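Local coordinates for protein ribonuclease S-3 (Pyrus pyrifolia, PDB 1IQQ) that cleaves RNA as a T2-family ribonuclease of the pistil and underlies gametophytic self-incompatibility, by which the plant rejects its own pollen, at residues P45-R56 with S90-N100; V117-I126 with I138-A146. All coordinates share one frame; numbering follows the deposited sequence.

Contact 1 of 2, residues P45-R56 with S90-N100; sequences PSKCPIKNIRKR and SCGYPTIDNEN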
loop_
_atom_site.group_PDB
_atom_site.type_symbol
_atom_site.label_atom_id
_atom_site.label_comp_id
_atom_site.label_asym_id
_atom_site.label_seq_id
_atom_site.Cartn_x
_atom_site.Cartn_y
_atom_site.Cartn_z
ATOM N N PRO A 45 -13.496 -3.514 -8.988
ATOM C CA PRO A 45 -14.665 -4.181 -8.354
ATOM C C PRO A 45 -14.633 -3.771 -6.867
ATOM O O PRO A 45 -13.590 -3.343 -6.319
ATOM C CB PRO A 45 -14.406 -5.668 -8.580
ATOM C CG PRO A 45 -12.897 -5.723 -8.544
ATOM C CD PRO A 45 -12.449 -4.487 -9.305
ATOM N N SER A 46 -15.816 -3.842 -6.238
ATOM C CA SER A 46 -15.974 -3.480 -4.831
ATOM C C SER A 46 -17.129 -4.244 -4.237
ATOM O O SER A 46 -18.174 -4.434 -4.886
ATOM C CB SER A 46 -16.275 -1.970 -4.746
ATOM O OG SER A 46 -16.417 -1.523 -3.409
ATOM N N LYS A 47 -16.952 -4.717 -2.996
ATOM C CA LYS A 47 -18.011 -5.419 -2.268
ATOM C C LYS A 47 -18.619 -6.530 -3.095
ATOM O O LYS A 47 -19.831 -6.605 -3.385
ATOM C CB LYS A 47 -19.081 -4.415 -1.846
ATOM C CG LYS A 47 -18.509 -3.279 -0.969
ATOM C CD LYS A 47 -19.141 -3.172 0.389
ATOM C CE LYS A 47 -18.881 -1.752 0.911
ATOM N NZ LYS A 47 -19.649 -1.386 2.149
ATOM N N CYS A 48 -17.769 -7.460 -3.471
ATOM C CA CYS A 48 -18.223 -8.590 -4.246
ATOM C C CYS A 48 -18.921 -9.601 -3.310
ATOM O O CYS A 48 -18.570 -9.724 -2.127
ATOM C CB CYS A 48 -17.000 -9.270 -4.899
ATOM S SG CYS A 48 -16.219 -8.151 -6.113
ATOM N N PRO A 49 -19.882 -10.367 -3.838
ATOM C CA PRO A 49 -20.578 -11.353 -2.978
ATOM C C PRO A 49 -19.577 -12.345 -2.392
ATOM O O PRO A 49 -18.790 -12.985 -3.115
ATOM C CB PRO A 49 -21.534 -12.071 -3.920
ATOM C CG PRO A 49 -21.729 -11.072 -5.068
ATOM C CD PRO A 49 -20.334 -10.470 -5.236
ATOM N N ILE A 50 -19.663 -12.552 -1.089
ATOM C CA ILE A 50 -18.721 -13.481 -0.436
ATOM C C ILE A 50 -19.030 -14.948 -0.693
ATOM O O ILE A 50 -20.122 -15.282 -1.171
ATOM C CB ILE A 50 -18.729 -13.221 1.088
ATOM C CG1 ILE A 50 -20.143 -13.504 1.673
ATOM C CG2 ILE A 50 -18.372 -11.808 1.331
ATOM C CD1 ILE A 50 -20.180 -13.728 3.161
ATOM N N LYS A 51 -18.053 -15.824 -0.431
ATOM C CA LYS A 51 -18.227 -17.278 -0.574
ATOM C C LYS A 51 -18.075 -18.031 0.733
ATOM O O LYS A 51 -18.267 -19.244 0.750
ATOM C CB LYS A 51 -17.111 -17.807 -1.521
ATOM C CG LYS A 51 -17.247 -17.434 -2.948
ATOM C CD LYS A 51 -17.348 -15.966 -3.096
ATOM C CE LYS A 51 -16.634 -15.467 -4.312
ATOM N NZ LYS A 51 -17.142 -16.129 -5.494
ATOM N N ASN A 52 -17.754 -17.309 1.832
ATOM C CA ASN A 52 -17.510 -17.960 3.102
ATOM C C ASN A 52 -17.445 -16.853 4.175
ATOM O O ASN A 52 -17.349 -15.663 3.824
ATOM C CB ASN A 52 -16.216 -18.859 3.049
ATOM C CG ASN A 52 -15.065 -18.192 2.357
ATOM O OD1 ASN A 52 -14.784 -16.979 2.555
ATOM N ND2 ASN A 52 -14.397 -18.956 1.523
ATOM N N ILE A 53 -17.562 -17.258 5.408
ATOM C CA ILE A 53 -17.522 -16.346 6.554
ATOM C C ILE A 53 -16.559 -17.021 7.528
ATOM O O ILE A 53 -16.717 -18.203 7.897
ATOM C CB ILE A 53 -18.863 -16.255 7.206
ATOM C CG1 ILE A 53 -19.854 -15.695 6.215
ATOM C CG2 ILE A 53 -18.831 -15.205 8.359
ATOM C CD1 ILE A 53 -21.308 -15.463 6.784
ATOM N N ARG A 54 -15.515 -16.298 7.915
ATOM C CA ARG A 54 -14.463 -16.833 8.770
ATOM C C ARG A 54 -14.087 -15.875 9.899
ATOM O O ARG A 54 -14.241 -14.659 9.789
ATOM C CB ARG A 54 -13.192 -17.092 7.900
ATOM C CG ARG A 54 -13.425 -18.087 6.742
ATOM C CD ARG A 54 -13.669 -19.532 7.314
ATOM N NE ARG A 54 -14.191 -20.363 6.222
ATOM C CZ ARG A 54 -13.460 -20.873 5.230
ATOM N NH1 ARG A 54 -12.130 -20.669 5.167
ATOM N NH2 ARG A 54 -14.075 -21.550 4.260
ATOM N N LYS A 55 -13.536 -16.429 10.965
ATOM C CA LYS A 55 -13.107 -15.660 12.128
ATOM C C LYS A 55 -11.582 -15.584 12.077
ATOM O O LYS A 55 -10.882 -16.584 11.764
ATOM C CB LYS A 55 -13.540 -16.396 13.435
ATOM C CG LYS A 55 -15.022 -16.474 13.557
ATOM C CD LYS A 55 -15.450 -17.119 14.893
ATOM C CE LYS A 55 -16.969 -17.360 14.929
ATOM N NZ LYS A 55 -17.772 -16.415 15.782
ATOM N N ARG A 56 -11.051 -14.392 12.346
ATOM C CA ARG A 56 -9.577 -14.281 12.429
ATOM C C ARG A 56 -9.018 -14.717 13.793
ATOM O O ARG A 56 -9.610 -14.449 14.835
ATOM C CB ARG A 56 -9.103 -12.813 12.203
ATOM C CG ARG A 56 -9.454 -12.222 10.859
ATOM C CD ARG A 56 -8.875 -10.805 10.719
ATOM N NE ARG A 56 -9.459 -9.867 11.666
ATOM C CZ ARG A 56 -10.404 -8.959 11.389
ATOM N NH1 ARG A 56 -10.959 -8.817 10.174
ATOM N NH2 ARG A 56 -10.751 -8.114 12.352
ATOM N N SER A 90 -12.782 -9.493 -0.806
ATOM C CA SER A 90 -13.927 -10.305 -1.313
ATOM C C SER A 90 -13.975 -10.380 -2.834
ATOM O O SER A 90 -14.658 -11.250 -3.409
ATOM C CB SER A 90 -15.255 -9.688 -0.814
ATOM O OG SER A 90 -15.401 -8.412 -1.427
ATOM N N CYS A 91 -13.289 -9.467 -3.516
ATOM C CA CYS A 91 -13.294 -9.451 -4.967
ATOM C C CYS A 91 -12.147 -10.204 -5.607
ATOM O O CYS A 91 -12.030 -10.258 -6.825
ATOM C CB CYS A 91 -13.267 -8.027 -5.462
ATOM S SG CYS A 91 -14.804 -7.107 -4.996
ATOM N N GLY A 92 -11.332 -10.871 -4.798
ATOM C CA GLY A 92 -10.216 -11.560 -5.455
ATOM C C GLY A 92 -10.302 -13.076 -5.585
ATOM O O GLY A 92 -9.241 -13.679 -5.805
ATOM N N TYR A 93 -11.492 -13.696 -5.479
ATOM C CA TYR A 93 -11.678 -15.162 -5.515
ATOM C C TYR A 93 -11.408 -15.601 -6.965
ATOM O O TYR A 93 -11.667 -14.838 -7.926
ATOM C CB TYR A 93 -13.142 -15.572 -5.119
ATOM C CG TYR A 93 -13.416 -17.054 -4.640
ATOM C CD1 TYR A 93 -13.265 -17.488 -3.278
ATOM C CD2 TYR A 93 -13.865 -18.021 -5.568
ATOM C CE1 TYR A 93 -13.566 -18.851 -2.896
ATOM C CE2 TYR A 93 -14.152 -19.358 -5.194
ATOM C CZ TYR A 93 -14.011 -19.778 -3.869
ATOM O OH TYR A 93 -14.352 -21.124 -3.628
ATOM N N PRO A 94 -10.822 -16.805 -7.123
ATOM C CA PRO A 94 -10.427 -17.702 -6.057
ATOM C C PRO A 94 -8.984 -17.510 -5.651
ATOM O O PRO A 94 -8.557 -18.178 -4.755
ATOM C CB PRO A 94 -10.697 -19.086 -6.682
ATOM C CG PRO A 94 -10.228 -18.833 -8.018
ATOM C CD PRO A 94 -10.817 -17.513 -8.416
ATOM N N THR A 95 -8.217 -16.633 -6.351
ATOM C CA THR A 95 -6.810 -16.405 -5.965
ATOM C C THR A 95 -6.775 -16.074 -4.477
ATOM O O THR A 95 -5.967 -16.599 -3.766
ATOM C CB THR A 95 -6.223 -15.283 -6.737
ATOM O OG1 THR A 95 -6.164 -15.698 -8.128
ATOM C CG2 THR A 95 -4.728 -15.039 -6.335
ATOM N N ILE A 96 -7.706 -15.217 -4.039
ATOM C CA ILE A 96 -7.878 -14.955 -2.580
ATOM C C ILE A 96 -9.117 -15.832 -2.153
ATOM O O ILE A 96 -10.213 -15.589 -2.645
ATOM C CB ILE A 96 -8.227 -13.449 -2.364
ATOM C CG1 ILE A 96 -7.101 -12.547 -2.953
ATOM C CG2 ILE A 96 -8.491 -13.209 -0.841
ATOM C CD1 ILE A 96 -5.729 -12.732 -2.348
ATOM N N ASP A 97 -8.879 -16.829 -1.302
ATOM C CA ASP A 97 -9.958 -17.772 -0.988
ATOM C C ASP A 97 -10.973 -17.331 0.046
ATOM O O ASP A 97 -12.135 -17.678 -0.039
ATOM C CB ASP A 97 -9.321 -19.078 -0.537
ATOM C CG ASP A 97 -10.342 -20.197 -0.367
ATOM O OD1 ASP A 97 -10.746 -20.812 -1.393
ATOM O OD2 ASP A 97 -10.688 -20.468 0.791
ATOM N N ASN A 98 -10.507 -16.622 1.066
ATOM C CA ASN A 98 -11.385 -16.309 2.188
ATOM C C ASN A 98 -10.680 -15.212 2.966
ATOM O O ASN A 98 -9.533 -14.834 2.650
ATOM C CB ASN A 98 -11.536 -17.605 3.043
ATOM C CG ASN A 98 -10.220 -18.072 3.672
ATOM O OD1 ASN A 98 -9.696 -17.490 4.628
ATOM N ND2 ASN A 98 -9.672 -19.174 3.149
ATOM N N GLU A 99 -11.350 -14.697 3.987
ATOM C CA GLU A 99 -10.789 -13.584 4.757
ATOM C C GLU A 99 -9.430 -13.845 5.366
ATOM O O GLU A 99 -8.544 -12.988 5.359
ATOM C CB GLU A 99 -11.803 -13.194 5.860
ATOM C CG GLU A 99 -11.339 -12.070 6.768
ATOM C CD GLU A 99 -12.391 -11.629 7.769
ATOM O OE1 GLU A 99 -13.598 -11.905 7.599
ATOM O OE2 GLU A 99 -11.979 -10.951 8.744
ATOM N N ASN A 100 -9.266 -14.993 5.994
ATOM C CA ASN A 100 -7.963 -15.293 6.594
ATOM C C ASN A 100 -6.874 -15.400 5.477
ATOM O O ASN A 100 -5.741 -14.855 5.632
ATOM C CB ASN A 100 -8.042 -16.623 7.397
ATOM C CG ASN A 100 -8.721 -16.423 8.712
ATOM O OD1 ASN A 100 -8.364 -15.515 9.476
ATOM N ND2 ASN A 100 -9.720 -17.265 9.002
HETATM O O HOH W 1 -13.942 -15.534 4.706
HETATM O O HOH W 2 -15.104 -13.825 6.648
HETATM O O HOH W 3 -11.735 -22.162 2.597
HETATM O O HOH W 4 -10.267 -19.561 7.199
#

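Contact 2 of 2, residues V117-I126 with I138-A146; sequences VSRILSKAKI and IENAIRNGA. With NAG (2-acetamido-2-deoxy-beta-D-glucopyranose), chain B.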
loop_
_atom_site.group_PDB
_atom_site.type_symbol
_atom_site.label_atom_id
_atom_site.label_comp_id
_atom_site.label_asym_id
_atom_site.label_seq_id
_atom_site.Cartn_x
_atom_site.Cartn_y
_atom_site.Cartn_z
ATOM N N VAL A 117 8.126 -1.895 1.454
ATOM C CA VAL A 117 8.694 -0.803 0.702
ATOM C C VAL A 117 9.789 -0.089 1.461
ATOM O O VAL A 117 10.721 0.431 0.839
ATOM C CB VAL A 117 7.555 0.132 0.275
ATOM C CG1 VAL A 117 8.070 1.557 -0.141
ATOM C CG2 VAL A 117 6.796 -0.494 -0.907
ATOM N N SER A 118 9.722 -0.039 2.790
ATOM C CA SER A 118 10.846 0.580 3.543
ATOM C C SER A 118 12.143 -0.176 3.272
ATOM O O SER A 118 13.208 0.462 3.137
ATOM C CB SER A 118 10.545 0.584 5.037
ATOM O OG SER A 118 9.535 1.557 5.267
ATOM N N ARG A 119 12.016 -1.518 3.170
ATOM C CA ARG A 119 13.197 -2.327 2.926
ATOM C C ARG A 119 13.737 -2.171 1.502
ATOM O O ARG A 119 14.920 -2.052 1.317
ATOM C CB ARG A 119 12.849 -3.795 3.243
ATOM C CG ARG A 119 14.043 -4.749 3.170
ATOM C CD ARG A 119 13.480 -6.219 3.350
ATOM N NE ARG A 119 14.565 -7.202 3.518
ATOM C CZ ARG A 119 15.182 -7.812 2.509
ATOM N NH1 ARG A 119 14.838 -7.558 1.252
ATOM N NH2 ARG A 119 16.147 -8.689 2.763
ATOM N N ILE A 120 12.831 -2.153 0.504
ATOM C CA ILE A 120 13.246 -1.960 -0.879
ATOM C C ILE A 120 13.976 -0.630 -1.023
ATOM O O ILE A 120 15.037 -0.553 -1.628
ATOM C CB ILE A 120 12.016 -1.985 -1.784
ATOM C CG1 ILE A 120 11.310 -3.353 -1.655
ATOM C CG2 ILE A 120 12.412 -1.641 -3.246
ATOM C CD1 ILE A 120 10.101 -3.438 -2.514
ATOM N N LEU A 121 13.455 0.440 -0.439
ATOM C CA LEU A 121 14.116 1.739 -0.502
ATOM C C LEU A 121 15.446 1.715 0.230
ATOM O O LEU A 121 16.441 2.204 -0.302
ATOM C CB LEU A 121 13.190 2.809 0.095
ATOM C CG LEU A 121 11.961 3.161 -0.756
ATOM C CD1 LEU A 121 11.046 4.108 0.015
ATOM C CD2 LEU A 121 12.368 3.836 -2.066
ATOM N N SER A 122 15.474 1.103 1.398
ATOM C CA SER A 122 16.731 1.022 2.163
ATOM C C SER A 122 17.820 0.273 1.388
ATOM O O SER A 122 18.988 0.671 1.417
ATOM C CB SER A 122 16.452 0.319 3.507
ATOM O OG SER A 122 17.696 0.147 4.233
ATOM N N LYS A 123 17.448 -0.785 0.650
ATOM C CA LYS A 123 18.442 -1.506 -0.112
ATOM C C LYS A 123 19.085 -0.626 -1.190
ATOM O O LYS A 123 20.257 -0.849 -1.553
ATOM C CB LYS A 123 17.853 -2.775 -0.765
ATOM C CG LYS A 123 17.580 -3.866 0.283
ATOM C CD LYS A 123 16.744 -4.954 -0.270
ATOM C CE LYS A 123 17.514 -5.750 -1.271
ATOM N NZ LYS A 123 16.775 -7.022 -1.601
ATOM N N ALA A 124 18.338 0.401 -1.667
ATOM C CA ALA A 124 18.826 1.385 -2.650
ATOM C C ALA A 124 19.426 2.628 -1.991
ATOM O O ALA A 124 19.566 3.666 -2.633
ATOM C CB ALA A 124 17.696 1.797 -3.615
ATOM N N LYS A 125 19.759 2.520 -0.702
ATOM C CA LYS A 125 20.369 3.639 0.036
ATOM C C LYS A 125 19.415 4.816 0.319
ATOM O O LYS A 125 19.854 5.966 0.544
ATOM C CB LYS A 125 21.626 4.166 -0.668
ATOM C CG LYS A 125 22.627 3.066 -1.073
ATOM C CD LYS A 125 23.664 3.771 -2.069
ATOM C CE LYS A 125 23.085 4.135 -3.418
ATOM N NZ LYS A 125 24.174 4.508 -4.344
ATOM N N ILE A 126 18.120 4.529 0.351
ATOM C CA ILE A 126 17.154 5.615 0.619
ATOM C C ILE A 126 16.456 5.309 1.942
ATOM O O ILE A 126 15.645 4.383 2.058
ATOM C CB ILE A 126 16.162 5.676 -0.555
ATOM C CG1 ILE A 126 16.900 6.142 -1.830
ATOM C CG2 ILE A 126 14.988 6.678 -0.309
ATOM C CD1 ILE A 126 16.049 6.094 -3.093
ATOM N N ILE A 138 13.592 7.551 -6.496
ATOM C CA ILE A 138 12.657 6.732 -5.748
ATOM C C ILE A 138 12.123 5.622 -6.678
ATOM O O ILE A 138 12.046 4.463 -6.272
ATOM C CB ILE A 138 11.485 7.637 -5.275
ATOM C CG1 ILE A 138 12.041 8.668 -4.294
ATOM C CG2 ILE A 138 10.446 6.723 -4.521
ATOM C CD1 ILE A 138 11.093 9.802 -3.937
ATOM N N GLU A 139 11.667 5.970 -7.896
ATOM C CA GLU A 139 11.203 5.010 -8.864
ATOM C C GLU A 139 12.248 3.954 -9.209
ATOM O O GLU A 139 11.878 2.751 -9.211
ATOM C CB GLU A 139 10.687 5.685 -10.162
ATOM C CG GLU A 139 9.442 6.630 -9.882
ATOM C CD GLU A 139 9.015 7.376 -11.138
ATOM O OE1 GLU A 139 9.908 7.789 -11.898
ATOM O OE2 GLU A 139 7.781 7.533 -11.338
ATOM N N ASN A 140 13.480 4.366 -9.421
ATOM C CA ASN A 140 14.541 3.382 -9.763
ATOM C C ASN A 140 14.697 2.414 -8.607
ATOM O O ASN A 140 14.830 1.198 -8.851
ATOM C CB ASN A 140 15.923 4.014 -9.956
ATOM C CG ASN A 140 16.103 4.708 -11.267
ATOM O OD1 ASN A 140 15.379 4.481 -12.195
ATOM N ND2 ASN A 140 17.161 5.575 -11.322
ATOM N N ALA A 141 14.668 2.884 -7.371
ATOM C CA ALA A 141 14.825 2.006 -6.209
ATOM C C ALA A 141 13.707 0.973 -6.157
ATOM O O ALA A 141 13.973 -0.256 -5.907
ATOM C CB ALA A 141 14.819 2.843 -4.922
ATOM N N ILE A 142 12.471 1.390 -6.345
ATOM C CA ILE A 142 11.392 0.418 -6.307
ATOM C C ILE A 142 11.479 -0.566 -7.472
ATOM O O ILE A 142 11.346 -1.765 -7.286
ATOM C CB ILE A 142 10.002 1.145 -6.316
ATOM C CG1 ILE A 142 9.882 2.069 -5.116
ATOM C CG2 ILE A 142 8.869 0.103 -6.294
ATOM C CD1 ILE A 142 9.969 1.316 -3.732
ATOM N N ARG A 143 11.754 -0.089 -8.672
ATOM C CA ARG A 143 11.822 -1.006 -9.858
ATOM C C ARG A 143 12.932 -2.035 -9.621
ATOM O O ARG A 143 12.755 -3.188 -10.024
ATOM C CB ARG A 143 12.120 -0.204 -11.134
ATOM C CG ARG A 143 10.893 0.651 -11.570
ATOM C CD ARG A 143 11.325 1.460 -12.766
ATOM N NE ARG A 143 11.347 0.596 -13.927
ATOM C CZ ARG A 143 11.929 0.939 -15.080
ATOM N NH1 ARG A 143 12.573 2.107 -15.194
ATOM N NH2 ARG A 143 11.764 0.137 -16.124
ATOM N N ASN A 144 13.986 -1.663 -8.923
ATOM C CA ASN A 144 15.088 -2.630 -8.655
ATOM C C ASN A 144 14.691 -3.719 -7.683
ATOM O O ASN A 144 15.451 -4.733 -7.595
ATOM C CB ASN A 144 16.389 -1.931 -8.139
ATOM C CG ASN A 144 17.671 -2.597 -8.627
ATOM O OD1 ASN A 144 17.703 -3.096 -9.755
ATOM N ND2 ASN A 144 18.745 -2.513 -7.857
ATOM N N GLY A 145 13.594 -3.530 -6.933
ATOM C CA GLY A 145 13.144 -4.567 -6.029
ATOM C C GLY A 145 11.849 -5.154 -6.514
ATOM O O GLY A 145 11.213 -5.920 -5.785
ATOM N N ALA A 146 11.410 -4.801 -7.735
ATOM C CA ALA A 146 10.133 -5.281 -8.242
ATOM C C ALA A 146 10.119 -5.645 -9.718
ATOM O O ALA A 146 9.252 -5.258 -10.480
ATOM C CB ALA A 146 9.016 -4.259 -7.919
HETATM C C1 NAG B . 10.231 -3.056 6.912
HETATM C C2 NAG B . 10.373 -3.828 8.255
HETATM C C3 NAG B . 11.079 -2.889 9.250
HETATM C C4 NAG B . 12.441 -2.421 8.721
HETATM C C5 NAG B . 12.212 -1.783 7.339
HETATM C C6 NAG B . 13.452 -1.371 6.619
HETATM C C7 NAG B . 8.799 -5.452 9.173
HETATM C C8 NAG B . 7.507 -5.680 9.905
HETATM N N2 NAG B . 9.075 -4.180 8.795
HETATM O O3 NAG B . 11.254 -3.631 10.472
HETATM O O4 NAG B . 12.945 -1.387 9.590
HETATM O O5 NAG B . 11.550 -2.741 6.486
HETATM O O6 NAG B . 14.373 -2.460 6.448
HETATM O O7 NAG B . 9.544 -6.408 8.921
HETATM O O HOH W 5 15.854 -1.369 -4.167
#

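Contact 1 of 2, residues P45-R56 with S90-N100
Cys48 and Cys91 tie the two segments together covalently, SG to SG at 2.1 Å. Beside the disulfide, Cys48 N makes a weak bond to Ser90 OG, a hydroxyl that also bonds Met86 O. Further along, Lys51 folds over the phenol of Tyr93: chi1 (-71°) sets CG over the middle of one ring face, 3.9 Å from the centroid, and the bends beyond it curl the chain back, so that CE packs on Tyr93 CB and CG and NZ ends beyond the CG-CD2 rim in an off-centre cation-pi contact.

Asn52 lies at about a right angle to Asn98, its amide against Asn98 CB. With CG turned between its own backbone N and carbonyl carbon (chi1 44°), ND2 donates to Asp97 O at 3.0 Å, almost linear at 175° and in the amide plane, while OD1 accepts a hydrogen bond from a water that in turn accepts from Glu99 N. A leucine here would probably leave Asp97 O without this donor and lose the water link to Glu99 N.

Arg54 lies across Asn98 and works through waters, one joining its NH2 to Asp97 OD2 and another its NH1 to Asn100 ND2. That same ND2 donates to Lys55 O at 3.1 Å, coming in from above the carbonyl plane. Glu99, extended from CG, sets OE2 2.8 Å from Arg56 NH1 in a salt bridge whose hydrogen bond is weak; Arg56 also pairs with Glu61 and Asp82.

The loop between strand 30-38 and helix 58-67 is thus fastened along the connection from helix 77-89 to helix 99-112 and onto the latter's first turn, where Asn98 is the N-cap, while Ser46 lies against the active-site Lys87 of helix 77-89.

Contact 2 of 2, residues V117-I126 with I138-A146
Helix 117-123 and helix 138-143 cross at 108°, their axes approaching to 8.5 Å. The first ends in a Schellman motif, with Lys125 at positive phi and Ile126 N bonded to Leu121 O; a type I turn from Arg143 to Ala146 follows the second. Ala124 faces Ala141 with their CA atoms 5.4 Å apart. There Ala124 CB meets Ala141 CB at 3.3 Å, tighter than usual carbon contact. One water donates to both Ile120 O and Ala141 O, bridging the helices with no direct hydrogen bond between them.

Ile120 CG2, anti to the backbone N, presses on Ala141 O and the CA of Ile142. A CB on Gly145 would run into this same methyl. Leu121 CD2 rests against both Ala141 CB and Ile142 CD1, 3.9 Å from each, and Ile126 CD1 also reaches Ala141 CB. Ile142 CD1 meets Val117 CG1, the chains crossing at about a right angle. Apart from this packing, the N-acetylglucosamine of the glycan on Asn116 lies by Ser118 and Arg119.

Such small-residue, aliphatic packing is that of a crossed helix pair in a hydrophobic core. Here it lies against the central sheet of the RNase T2 fold: Val117, Ile138 and Ile142 pack on Ile167, and Val117 and Leu121 on Phe30.

Overall arrangement
Contact 1 is a surface contact and contact 2 a buried one, on opposite sides of the chain's centre, with centres 31 Å apart and nearest atoms about 18 Å apart. They follow in series: 90-100 runs into helix 99-112, and helix 117-123 of contact 2 comes next. Contact 1 joins an irregular segment to the lead-in and first turn of a helix, and a disulfide, amides, charged groups and ordered waters do the joining; in contact 2 two helices meet through aliphatic carbons, and a single water spans the backbones. Contact 1 reaches the active site, Ser46 lying against Lys87; contact 2 stands off from it, packing on the sheet and bordering the glycan.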